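Local coordinates for putative esterase/lipase/thioesterase (PDB 2PBL), which is a putative esterase, lipase or thioesterase of the alpha/beta-hydrolase fold that probably hydrolyses ester or thioester bonds, at residues L169-R173 against I192-E198; D78-S83 against A97-Y101. All coordinates share one frame. Residues are numbered along the deposited sequence.

Interaction 1 (L169-R173 against I192-E198); sequences LSDLR and IAESPVE
One guanidinium shared by two acids, one from each segment, is the striking feature here. Arg173 (chi1 m, then two t angles) brings NH1 to 3.1 Å from Glu198 OE2 and NH2 to 3.4 Å from Asp171 OD1, both salt bridges whose hydrogen-bond geometry is weak. The same OD1 accepts from Arg173 N at 3.1 Å, making an Asx turn. The backbones run in opposite senses: Asp171 CA lies 4.8 Å from Ser195 CA and Ser170 CA 5.1 Å from Pro196 CA. Two nearly straight hydrogen bonds set this register, Val197 N to Ser170 O and Leu172 N to Ser195 OG, each 3.0 Å; Ser195 (chi1 m) also bonds Ala191 O. Helical geometry ceases at Glu194, and a 3-10 turn follows at 196-198. Leu172 CD1 packs 3.8 Å from Glu194 CB, and Pro196 also touches helix 138-145. Irregular loop packing of this kind belongs to the excursion between strands 160-166 and 206-212, a common insertion point of alpha/beta hydrolases.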
ATOM      1  N   LEU A 169      -0.438   8.573   2.704  1.00 16.38           N
ATOM      2  CA  LEU A 169       0.348   9.718   3.167  1.00 17.27           C
ATOM      3  C   LEU A 169       1.009  10.292   1.909  1.00 16.44           C
ATOM      4  O   LEU A 169       1.922   9.646   1.338  1.00 17.53           O
ATOM      5  CB  LEU A 169       1.380   9.274   4.185  1.00 17.71           C
ATOM      6  CG  LEU A 169       0.534   8.815   5.398  1.00 24.23           C
ATOM      7  CD1 LEU A 169       1.058   7.658   6.151  1.00 22.82           C
ATOM      8  CD2 LEU A 169       0.299  10.039   6.284  1.00 20.73           C
ATOM      9  N   SER A 170       0.621  11.512   1.518  1.00 15.26           N
ATOM     10  CA  SER A 170       1.116  12.141   0.290  1.00 16.19           C
ATOM     11  C   SER A 170       2.114  13.270   0.483  1.00 17.81           C
ATOM     12  O   SER A 170       2.876  13.619  -0.444  1.00 15.26           O
ATOM     13  CB  SER A 170      -0.051  12.636  -0.546  1.00 18.19           C
ATOM     14  OG  SER A 170      -0.760  13.655   0.127  1.00 16.60           O
ATOM     15  N   ASP A 171       2.096  13.826   1.696  1.00 15.31           N
ATOM     16  CA  ASP A 171       2.953  14.904   2.071  1.00 18.00           C
ATOM     17  C   ASP A 171       3.483  14.460   3.410  1.00 17.31           C
ATOM     18  O   ASP A 171       2.710  14.280   4.382  1.00 16.81           O
ATOM     19  CB  ASP A 171       2.128  16.182   2.158  1.00 17.47           C
ATOM     20  CG  ASP A 171       2.983  17.419   2.407  1.00 19.99           C
ATOM     21  OD1 ASP A 171       4.172  17.294   2.764  1.00 16.25           O
ATOM     22  OD2 ASP A 171       2.440  18.514   2.259  1.00 24.80           O
ATOM     23  N   LEU A 172       4.778  14.165   3.460  1.00 16.46           N
ATOM     24  CA  LEU A 172       5.361  13.749   4.720  1.00 16.23           C
ATOM     25  C   LEU A 172       5.793  14.898   5.645  1.00 14.73           C
ATOM     26  O   LEU A 172       6.148  14.639   6.783  1.00 18.02           O
ATOM     27  CB  LEU A 172       6.541  12.826   4.459  1.00 19.27           C
ATOM     28  CG  LEU A 172       6.249  11.602   3.565  1.00 16.26           C
ATOM     29  CD1 LEU A 172       7.484  10.636   3.624  1.00 22.22           C
ATOM     30  CD2 LEU A 172       4.993  10.866   3.933  1.00 23.84           C
ATOM     31  N   ARG A 173       5.761  16.131   5.179  1.00 17.23           N
ATOM     32  CA  ARG A 173       6.206  17.264   6.016  1.00 18.50           C
ATOM     33  C   ARG A 173       5.510  17.358   7.378  1.00 19.76           C
ATOM     34  O   ARG A 173       6.158  17.568   8.397  1.00 21.33           O
ATOM     35  CB  ARG A 173       6.007  18.575   5.300  1.00 19.88           C
ATOM     36  CG  ARG A 173       6.914  18.843   4.087  1.00 20.24           C
ATOM     37  CD  ARG A 173       6.214  19.983   3.356  1.00 31.68           C
ATOM     38  NE  ARG A 173       6.863  20.423   2.144  1.00 39.09           N
ATOM     39  CZ  ARG A 173       6.414  20.253   0.893  1.00 47.95           C
ATOM     40  NH1 ARG A 173       7.149  20.738  -0.099  1.00 51.89           N
ATOM     41  NH2 ARG A 173       5.260  19.634   0.605  1.00 44.78           N
ATOM     42  N   ILE A 192      10.266  16.093   2.005  1.00 19.29           N
ATOM     43  CA  ILE A 192       9.946  16.587   0.665  1.00 20.13           C
ATOM     44  C   ILE A 192      10.358  15.576  -0.387  1.00 18.37           C
ATOM     45  O   ILE A 192       9.560  15.213  -1.244  1.00 17.69           O
ATOM     46  CB  ILE A 192      10.663  17.947   0.373  1.00 20.80           C
ATOM     47  CG1 ILE A 192      10.094  19.041   1.255  1.00 27.28           C
ATOM     48  CG2 ILE A 192      10.493  18.410  -1.118  1.00 22.83           C
ATOM     49  CD1 ILE A 192      11.069  20.196   1.440  1.00 33.91           C
ATOM     50  N   ALA A 193      11.617  15.137  -0.339  1.00 16.77           N
ATOM     51  CA  ALA A 193      12.116  14.162  -1.296  1.00 16.86           C
ATOM     52  C   ALA A 193      11.215  12.924  -1.403  1.00 13.43           C
ATOM     53  O   ALA A 193      11.037  12.367  -2.489  1.00 14.16           O
ATOM     54  CB  ALA A 193      13.491  13.714  -0.898  1.00 16.85           C
ATOM     55  N   GLU A 194      10.674  12.496  -0.270  1.00 15.63           N
ATOM     56  CA  GLU A 194       9.820  11.291  -0.236  1.00 13.81           C
ATOM     57  C   GLU A 194       8.301  11.544  -0.320  1.00 15.69           C
ATOM     58  O   GLU A 194       7.528  10.601  -0.173  1.00 14.11           O
ATOM     59  CB  GLU A 194      10.139  10.407   0.962  1.00 16.51           C
ATOM     60  CG  GLU A 194      11.443   9.617   0.765  1.00 18.07           C
ATOM     61  CD  GLU A 194      11.381   8.734  -0.415  1.00 11.41           C
ATOM     62  OE1 GLU A 194      10.329   8.117  -0.601  1.00 14.24           O
ATOM     63  OE2 GLU A 194      12.359   8.685  -1.230  1.00  3.66           O
ATOM     64  N   SER A 195       7.898  12.781  -0.590  1.00 14.57           N
ATOM     65  CA  SER A 195       6.502  13.135  -0.664  1.00 13.23           C
ATOM     66  C   SER A 195       5.984  13.019  -2.100  1.00 13.13           C
ATOM     67  O   SER A 195       6.448  13.703  -2.983  1.00 13.59           O
ATOM     68  CB  SER A 195       6.260  14.567  -0.177  1.00 15.37           C
ATOM     69  OG  SER A 195       6.650  14.719   1.177  1.00 14.83           O
ATOM     70  N   PRO A 196       5.003  12.148  -2.327  1.00 11.93           N
ATOM     71  CA  PRO A 196       4.332  12.003  -3.606  1.00 13.48           C
ATOM     72  C   PRO A 196       3.797  13.317  -4.200  1.00 14.83           C
ATOM     73  O   PRO A 196       3.823  13.485  -5.408  1.00 15.10           O
ATOM     74  CB  PRO A 196       3.200  11.027  -3.246  1.00 11.65           C
ATOM     75  CG  PRO A 196       3.789  10.224  -2.216  1.00 12.61           C
ATOM     76  CD  PRO A 196       4.537  11.113  -1.387  1.00 13.45           C
ATOM     77  N   VAL A 197       3.341  14.264  -3.372  1.00 17.18           N
ATOM     78  CA  VAL A 197       2.864  15.530  -3.923  1.00 16.31           C
ATOM     79  C   VAL A 197       3.976  16.282  -4.668  1.00 15.31           C
ATOM     80  O   VAL A 197       3.674  17.077  -5.546  1.00 18.38           O
ATOM     81  CB  VAL A 197       2.238  16.494  -2.876  1.00 19.13           C
ATOM     82  CG1 VAL A 197       1.053  15.903  -2.272  1.00 18.30           C
ATOM     83  CG2 VAL A 197       3.265  16.927  -1.827  1.00 16.47           C
ATOM     84  N   GLU A 198       5.237  15.982  -4.354  1.00 15.42           N
ATOM     85  CA  GLU A 198       6.399  16.622  -5.010  1.00 17.47           C
ATOM     86  C   GLU A 198       6.837  16.033  -6.335  1.00 19.67           C
ATOM     87  O   GLU A 198       7.704  16.582  -7.017  1.00 18.69           O
ATOM     88  CB  GLU A 198       7.588  16.568  -4.057  1.00 19.10           C
ATOM     89  CG  GLU A 198       7.322  17.328  -2.820  1.00 25.10           C
ATOM     90  CD  GLU A 198       7.097  18.810  -3.084  1.00 33.08           C
ATOM     91  OE1 GLU A 198       7.963  19.428  -3.737  1.00 33.36           O
ATOM     92  OE2 GLU A 198       6.049  19.330  -2.632  1.00 35.61           O
TER

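Interaction 2 (D78-S83 against A97-Y101); sequences DKSSWS and AMPSY
This is a buried loop-to-strand contact, in which the connection between strand 64-69 and helix 87-91 folds over the end of the neighbouring parallel strand 94-99. A single hydrogen bond joins the two segments directly: Lys79 N donates to Ser100 OG at 2.9 Å and 166°, with Ser100 in the m rotamer and the CA atoms of Lys79 and Ser100 4.9 Å apart. Residues 97-99 are extended, whereas 79-81 form a 3-10 turn. At the start of that turn Asp78 (chi1 p) makes an Asx turn, its OD1 accepting from Ser80 N at 3.0 Å and from Ser80 OG at 2.7 Å. The lysine chain (chi1 p) runs beside the strand, placing its CD 3.5 Å from Met98 O, and delivers its amino group to Asn42 and Asp54. Met98, a selenomethionine, points at the loop with an m, t, t chain: its SE packs 4.0 Å from Trp82 CB and 3.8 Å from Ser83 CA, while its CE sits 3.2 Å from Trp82 O. The Trp82 CA-to-CB bond faces the strand, but the indole leads away and stacks on His70. Such a loop, following the third strand of an alpha/beta hydrolase in 1-2-4-3-5-6-7-8 order, lies in the region where this fold commonly builds its oxyanion hole.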
ATOM      1  N   ASP A  78       3.781  -6.763   8.958  1.00 19.50           N
ATOM      2  CA  ASP A  78       4.509  -7.363   7.851  1.00 19.28           C
ATOM      3  C   ASP A  78       3.414  -7.872   6.912  1.00 16.76           C
ATOM      4  O   ASP A  78       2.226  -7.662   7.149  1.00 16.93           O
ATOM      5  CB  ASP A  78       5.520  -8.442   8.310  1.00 16.28           C
ATOM      6  CG  ASP A  78       4.882  -9.571   9.073  1.00 22.65           C
ATOM      7  OD1 ASP A  78       3.740  -9.917   8.836  1.00 21.03           O
ATOM      8  OD2 ASP A  78       5.566 -10.157   9.926  1.00 27.93           O
ATOM      9  N   LYS A  79       3.818  -8.555   5.859  1.00 14.72           N
ATOM     10  CA  LYS A  79       2.877  -9.063   4.872  1.00 14.04           C
ATOM     11  C   LYS A  79       1.861 -10.072   5.371  1.00 13.78           C
ATOM     12  O   LYS A  79       0.795 -10.203   4.758  1.00 13.20           O
ATOM     13  CB  LYS A  79       3.633  -9.709   3.700  1.00 15.99           C
ATOM     14  CG  LYS A  79       4.448 -10.963   4.066  1.00 15.24           C
ATOM     15  CD  LYS A  79       5.372 -11.401   2.913  1.00  8.49           C
ATOM     16  CE  LYS A  79       6.371 -12.440   3.390  1.00 15.83           C
ATOM     17  NZ  LYS A  79       5.673 -13.576   4.082  1.00 20.04           N
ATOM     18  N   SER A  80       2.174 -10.753   6.479  0.50 14.02           N
ATOM     19  CA  SER A  80       1.332 -11.839   6.970  0.50 13.68           C
ATOM     20  C   SER A  80      -0.028 -11.450   7.529  0.50 13.82           C
ATOM     21  O   SER A  80      -0.865 -12.327   7.698  0.50 13.47           O
ATOM     22  CB  SER A  80       2.054 -12.702   8.005  0.50 12.68           C
ATOM     23  OG  SER A  80       2.192 -12.047   9.259  0.50  7.40           O
ATOM     24  N   SER A  81      -0.257 -10.182   7.820  1.00 14.57           N
ATOM     25  CA  SER A  81      -1.568  -9.746   8.315  1.00 16.46           C
ATOM     26  C   SER A  81      -2.598  -9.407   7.232  1.00 17.80           C
ATOM     27  O   SER A  81      -3.744  -9.048   7.563  1.00 17.46           O
ATOM     28  CB  SER A  81      -1.382  -8.521   9.173  1.00 16.10           C
ATOM     29  OG  SER A  81      -0.746  -8.886  10.397  1.00 19.85           O
ATOM     30  N   TRP A  82      -2.256  -9.591   5.953  1.00 16.13           N
ATOM     31  CA  TRP A  82      -3.120  -9.055   4.885  1.00 15.57           C
ATOM     32  C   TRP A  82      -3.498  -9.958   3.724  1.00 15.87           C
ATOM     33  O   TRP A  82      -4.173  -9.512   2.824  1.00 14.99           O
ATOM     34  CB  TRP A  82      -2.447  -7.819   4.294  1.00 13.19           C
ATOM     35  CG  TRP A  82      -1.751  -6.946   5.315  1.00 14.50           C
ATOM     36  CD1 TRP A  82      -0.426  -6.984   5.636  1.00 15.37           C
ATOM     37  CD2 TRP A  82      -2.355  -6.016   6.219  1.00 16.32           C
ATOM     38  NE1 TRP A  82      -0.164  -6.114   6.658  1.00 13.96           N
ATOM     39  CE2 TRP A  82      -1.329  -5.492   7.025  1.00 14.75           C
ATOM     40  CE3 TRP A  82      -3.664  -5.539   6.398  1.00 15.59           C
ATOM     41  CZ2 TRP A  82      -1.569  -4.530   8.008  1.00 22.09           C
ATOM     42  CZ3 TRP A  82      -3.898  -4.593   7.366  1.00 19.16           C
ATOM     43  CH2 TRP A  82      -2.854  -4.076   8.147  1.00 17.96           C
ATOM     44  N   SER A  83      -3.071 -11.214   3.761  1.00 18.49           N
ATOM     45  CA  SER A  83      -3.255 -12.170   2.670  1.00 17.87           C
ATOM     46  C   SER A  83      -4.685 -12.281   2.228  1.00 18.11           C
ATOM     47  O   SER A  83      -4.975 -12.313   1.026  1.00 17.50           O
ATOM     48  CB  SER A  83      -2.724 -13.542   3.103  1.00 16.87           C
ATOM     49  OG  SER A  83      -1.464 -13.333   3.729  1.00 19.02           O
ATOM     50  N   ALA A  97       0.569 -10.018  -5.325  1.00 13.83           N
ATOM     51  CA  ALA A  97       1.796 -10.004  -4.577  1.00 10.60           C
ATOM     52  C   ALA A  97       1.669  -9.091  -3.376  1.00 12.79           C
ATOM     53  O   ALA A  97       1.153  -7.986  -3.513  1.00 12.34           O
ATOM     54  CB  ALA A  97       2.981  -9.537  -5.475  1.00 11.25           C
HETATM   55  N   MSE A  98       2.264  -9.481  -2.258  1.00 11.56           N
HETATM   56  CA  MSE A  98       2.271  -8.681  -1.049  1.00 11.78           C
HETATM   57  C   MSE A  98       3.647  -8.635  -0.396  1.00 13.11           C
HETATM   58  O   MSE A  98       4.074  -9.576   0.210  1.00 12.46           O
HETATM   59  CB  MSE A  98       1.224  -9.184  -0.061  1.00 12.52           C
HETATM   60  CG  MSE A  98      -0.162  -8.816  -0.512  1.00 11.18           C
HETATM   61 SE   MSE A  98      -1.532  -9.389   0.778  0.75 15.95          SE
HETATM   62  CE  MSE A  98      -3.102  -8.795  -0.089  1.00 11.15           C
ATOM     63  N   PRO A  99       4.368  -7.510  -0.534  1.00 14.82           N
ATOM     64  CA  PRO A  99       5.673  -7.569   0.116  1.00 14.32           C
ATOM     65  C   PRO A  99       5.689  -7.096   1.555  1.00 16.23           C
ATOM     66  O   PRO A  99       4.793  -6.341   2.017  1.00 14.29           O
ATOM     67  CB  PRO A  99       6.487  -6.563  -0.708  1.00 15.43           C
ATOM     68  CG  PRO A  99       5.489  -5.539  -1.024  1.00 12.01           C
ATOM     69  CD  PRO A  99       4.192  -6.264  -1.290  1.00 13.01           C
ATOM     70  N   SER A 100       6.728  -7.560   2.251  1.00 15.95           N
ATOM     71  CA  SER A 100       7.147  -7.028   3.517  1.00 13.98           C
ATOM     72  C   SER A 100       8.308  -6.101   3.131  1.00 14.39           C
ATOM     73  O   SER A 100       8.757  -6.061   1.948  1.00 12.96           O
ATOM     74  CB  SER A 100       7.655  -8.147   4.437  1.00 17.78           C
ATOM     75  OG  SER A 100       6.621  -8.887   5.051  1.00 13.20           O
ATOM     76  N   TYR A 101       8.804  -5.419   4.140  1.00 12.09           N
ATOM     77  CA  TYR A 101       9.875  -4.467   4.018  1.00 15.38           C
ATOM     78  C   TYR A 101      10.406  -4.180   5.407  1.00 15.59           C
ATOM     79  O   TYR A 101       9.693  -4.402   6.394  1.00 15.85           O
ATOM     80  CB  TYR A 101       9.353  -3.212   3.355  1.00 16.97           C
ATOM     81  CG  TYR A 101       8.063  -2.632   3.928  1.00 16.66           C
ATOM     82  CD1 TYR A 101       8.078  -1.710   5.002  1.00 12.66           C
ATOM     83  CD2 TYR A 101       6.832  -2.968   3.368  1.00 17.11           C
ATOM     84  CE1 TYR A 101       6.884  -1.183   5.511  1.00 12.25           C
ATOM     85  CE2 TYR A 101       5.638  -2.423   3.851  1.00 13.37           C
ATOM     86  CZ  TYR A 101       5.661  -1.554   4.917  1.00 14.65           C
ATOM     87  OH  TYR A 101       4.451  -1.058   5.356  1.00 14.08           O
TER

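How the interactions relate
The two contacts illustrate how a hydrolase fold packs its long loops: interaction 2 sets a loop on a strand end, interaction 1 a loop on the segment leaving helix 188-193. Their centres are 23 Å apart, on opposite sides of the chain's centre, with nearest atoms about 9 Å apart. They follow in series: interaction 2 closes before interaction 1 opens. In interaction 1, Leu169 touches residues of the likely Ser137-His242-Glu215 triad, as well as Tyr73 and Trp74, which precede 78-83 in the same connection. In interaction 2, Trp82 stacks on His70 and its side chain lies about 4 Å from an unidentified bound molecule, probably from the crystallisation liquor, though such molecules often mark pockets.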